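Long-range contact in putative iron-uptake ABC transport system,periplasmic iron-binding protein (Campylobacter jejuni, PDB 3E13), which binds ferric iron and probably delivers it in the periplasm to an ABC transporter for iron uptake: residues N5-R10 / S51-F56. Residues are numbered along the deposited sequence; the frame is centred on the assembly and turned at random.
Sequences NIYSAR and SPADIF
Tyr-7 and Ala-53 meet where parallel strands 3-8 and 55-58 begin to pair, in the mixed sheet of a periplasmic solute-binding protein fold. Strand 3-8 leads toward His-11 and Tyr-12, which bind the ferric ion; the Phe-56 side chain is about 14 Å from that ion. The CB of Ala-53 sits over the centre of the Tyr-7 ring, 3.7 Å from the ring centroid, as a CH-pi contact. Tyr-7 CG stands beside its backbone N (chi1 -80°). Its OH and Ser-51 OG both hydrogen-bond to Glu-47 OE1, so one carboxylate oxygen joins the two hydroxyls. Ser-51 OG also accepts from Ala-53 N in an ST turn. On the side of the sheet that carries Tyr-7 and Phe-56, helix 37-47 supplies Leu-44, which touches both Tyr-7 and Ala-53. The other side of the sheet carries Ile-6 and Ile-55. They lie side by side and point the same way, with Ile-6 CG1 4.1 Å from Ile-55 CB.

Asn-5 grips the turn before strand 55-58. Its O accepts from both Asp-54 N and Ile-55 N. In return, Asp-54 OD2 takes Asn-5 N on its anti lone pair, at 2.8 Å and nearly straight (165°). The same oxygen accepts from Asn-246 ND2. The Asn-5 amide is almost parallel to this carboxylate, 7° apart. Asn-5 OD1 is hydrogen-bonded to Asn-31 ND2 of strand 29-34. Farther along, Tyr-7 N bonds to Ile-55 O. At the turn, Asn-5 ND2 donates to Pro-52 O from above the carbonyl plane, at 3.0 Å.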
loop_
_atom_site.group_PDB
_atom_site.type_symbol
_atom_site.label_atom_id
_atom_site.label_comp_id
_atom_site.label_asym_id
_atom_site.label_seq_id
_atom_site.Cartn_x
_atom_site.Cartn_y
_atom_site.Cartn_z
ATOM N N ASN A 5 -15.907 12.958 -9.184
ATOM C CA ASN A 5 -16.318 11.780 -8.452
ATOM C C ASN A 5 -15.156 10.799 -8.231
ATOM O O ASN A 5 -14.624 10.259 -9.198
ATOM C CB ASN A 5 -17.445 11.119 -9.237
ATOM C CG ASN A 5 -18.692 12.036 -9.327
ATOM O OD1 ASN A 5 -19.125 12.578 -8.305
ATOM N ND2 ASN A 5 -19.240 12.204 -10.512
ATOM N N ILE A 6 -14.711 10.667 -6.983
ATOM C CA ILE A 6 -13.572 9.830 -6.630
ATOM C C ILE A 6 -14.047 8.574 -5.915
ATOM O O ILE A 6 -14.767 8.680 -4.927
ATOM C CB ILE A 6 -12.627 10.614 -5.708
ATOM C CG1 ILE A 6 -12.113 11.840 -6.456
ATOM C CG2 ILE A 6 -11.522 9.692 -5.175
ATOM C CD1 ILE A 6 -11.058 12.667 -5.717
ATOM N N TYR A 7 -13.652 7.419 -6.434
ATOM C CA TYR A 7 -13.791 6.128 -5.779
ATOM C C TYR A 7 -12.397 5.787 -5.216
ATOM O O TYR A 7 -11.473 5.604 -5.976
ATOM C CB TYR A 7 -14.199 5.056 -6.801
ATOM C CG TYR A 7 -15.675 5.008 -7.182
ATOM C CD1 TYR A 7 -16.515 6.070 -6.975
ATOM C CD2 TYR A 7 -16.161 3.936 -7.871
ATOM C CE1 TYR A 7 -17.890 6.029 -7.387
ATOM C CE2 TYR A 7 -17.505 3.868 -8.276
ATOM C CZ TYR A 7 -18.349 4.921 -8.053
ATOM O OH TYR A 7 -19.664 4.863 -8.515
ATOM N N SER A 8 -12.283 5.701 -3.898
ATOM C CA SER A 8 -11.006 5.546 -3.228
ATOM C C SER A 8 -10.933 4.397 -2.262
ATOM O O SER A 8 -11.790 4.249 -1.391
ATOM C CB SER A 8 -10.640 6.821 -2.492
ATOM O OG SER A 8 -9.405 6.615 -1.779
ATOM N N ALA A 9 -9.905 3.568 -2.434
ATOM C CA ALA A 9 -9.593 2.504 -1.520
ATOM C C ALA A 9 -8.482 2.894 -0.534
ATOM O O ALA A 9 -8.022 2.070 0.216
ATOM C CB ALA A 9 -9.245 1.210 -2.275
ATOM N N ARG A 10 -8.069 4.160 -0.563
ATOM C CA ARG A 10 -7.276 4.727 0.524
ATOM C C ARG A 10 -8.167 4.813 1.785
ATOM O O ARG A 10 -9.395 4.585 1.718
ATOM C CB ARG A 10 -6.663 6.069 0.124
ATOM C CG ARG A 10 -5.467 5.891 -0.774
ATOM C CD ARG A 10 -4.850 7.190 -1.251
ATOM N NE ARG A 10 -4.386 8.062 -0.178
ATOM C CZ ARG A 10 -3.106 8.065 0.329
ATOM N NH1 ARG A 10 -2.164 7.233 -0.120
ATOM N NH2 ARG A 10 -2.800 8.956 1.280
ATOM N N SER A 51 -21.064 4.570 -14.923
ATOM C CA SER A 51 -20.579 4.957 -13.622
ATOM C C SER A 51 -20.391 6.475 -13.570
ATOM O O SER A 51 -19.889 7.065 -14.523
ATOM C CB SER A 51 -19.239 4.326 -13.323
ATOM O OG SER A 51 -18.891 4.565 -11.989
ATOM N N PRO A 52 -20.771 7.098 -12.469
ATOM C CA PRO A 52 -20.405 8.515 -12.270
ATOM C C PRO A 52 -18.909 8.683 -11.983
ATOM O O PRO A 52 -18.426 9.798 -12.032
ATOM C CB PRO A 52 -21.200 8.938 -11.042
ATOM C CG PRO A 52 -22.056 7.791 -10.639
ATOM C CD PRO A 52 -21.612 6.576 -11.385
ATOM N N ALA A 53 -18.222 7.607 -11.577
ATOM C CA ALA A 53 -16.793 7.751 -11.235
ATOM C C ALA A 53 -16.003 8.465 -12.287
ATOM O O ALA A 53 -16.109 8.200 -13.499
ATOM C CB ALA A 53 -16.162 6.383 -10.971
ATOM N N ASP A 54 -15.100 9.344 -11.826
ATOM C CA ASP A 54 -14.073 9.954 -12.636
ATOM C C ASP A 54 -12.655 9.443 -12.320
ATOM O O ASP A 54 -11.802 9.406 -13.199
ATOM C CB ASP A 54 -14.041 11.471 -12.407
ATOM C CG ASP A 54 -15.317 12.144 -12.820
ATOM O OD1 ASP A 54 -15.646 12.064 -14.018
ATOM O OD2 ASP A 54 -16.033 12.723 -12.001
ATOM N N ILE A 55 -12.451 9.030 -11.074
ATOM C CA ILE A 55 -11.124 8.714 -10.542
ATOM C C ILE A 55 -11.241 7.456 -9.675
ATOM O O ILE A 55 -12.190 7.311 -8.879
ATOM C CB ILE A 55 -10.573 9.921 -9.706
ATOM C CG1 ILE A 55 -10.206 11.112 -10.603
ATOM C CG2 ILE A 55 -9.460 9.487 -8.763
ATOM C CD1 ILE A 55 -8.895 10.973 -11.316
ATOM N N PHE A 56 -10.215 6.607 -9.803
ATOM C CA PHE A 56 -10.013 5.455 -8.943
ATOM C C PHE A 56 -8.678 5.669 -8.233
ATOM O O PHE A 56 -7.664 5.826 -8.868
ATOM C CB PHE A 56 -10.023 4.147 -9.780
ATOM C CG PHE A 56 -9.902 2.858 -8.962
ATOM C CD1 PHE A 56 -10.584 2.706 -7.742
ATOM C CD2 PHE A 56 -9.126 1.784 -9.414
ATOM C CE1 PHE A 56 -10.469 1.559 -6.977
ATOM C CE2 PHE A 56 -9.051 0.608 -8.684
ATOM C CZ PHE A 56 -9.733 0.484 -7.467
#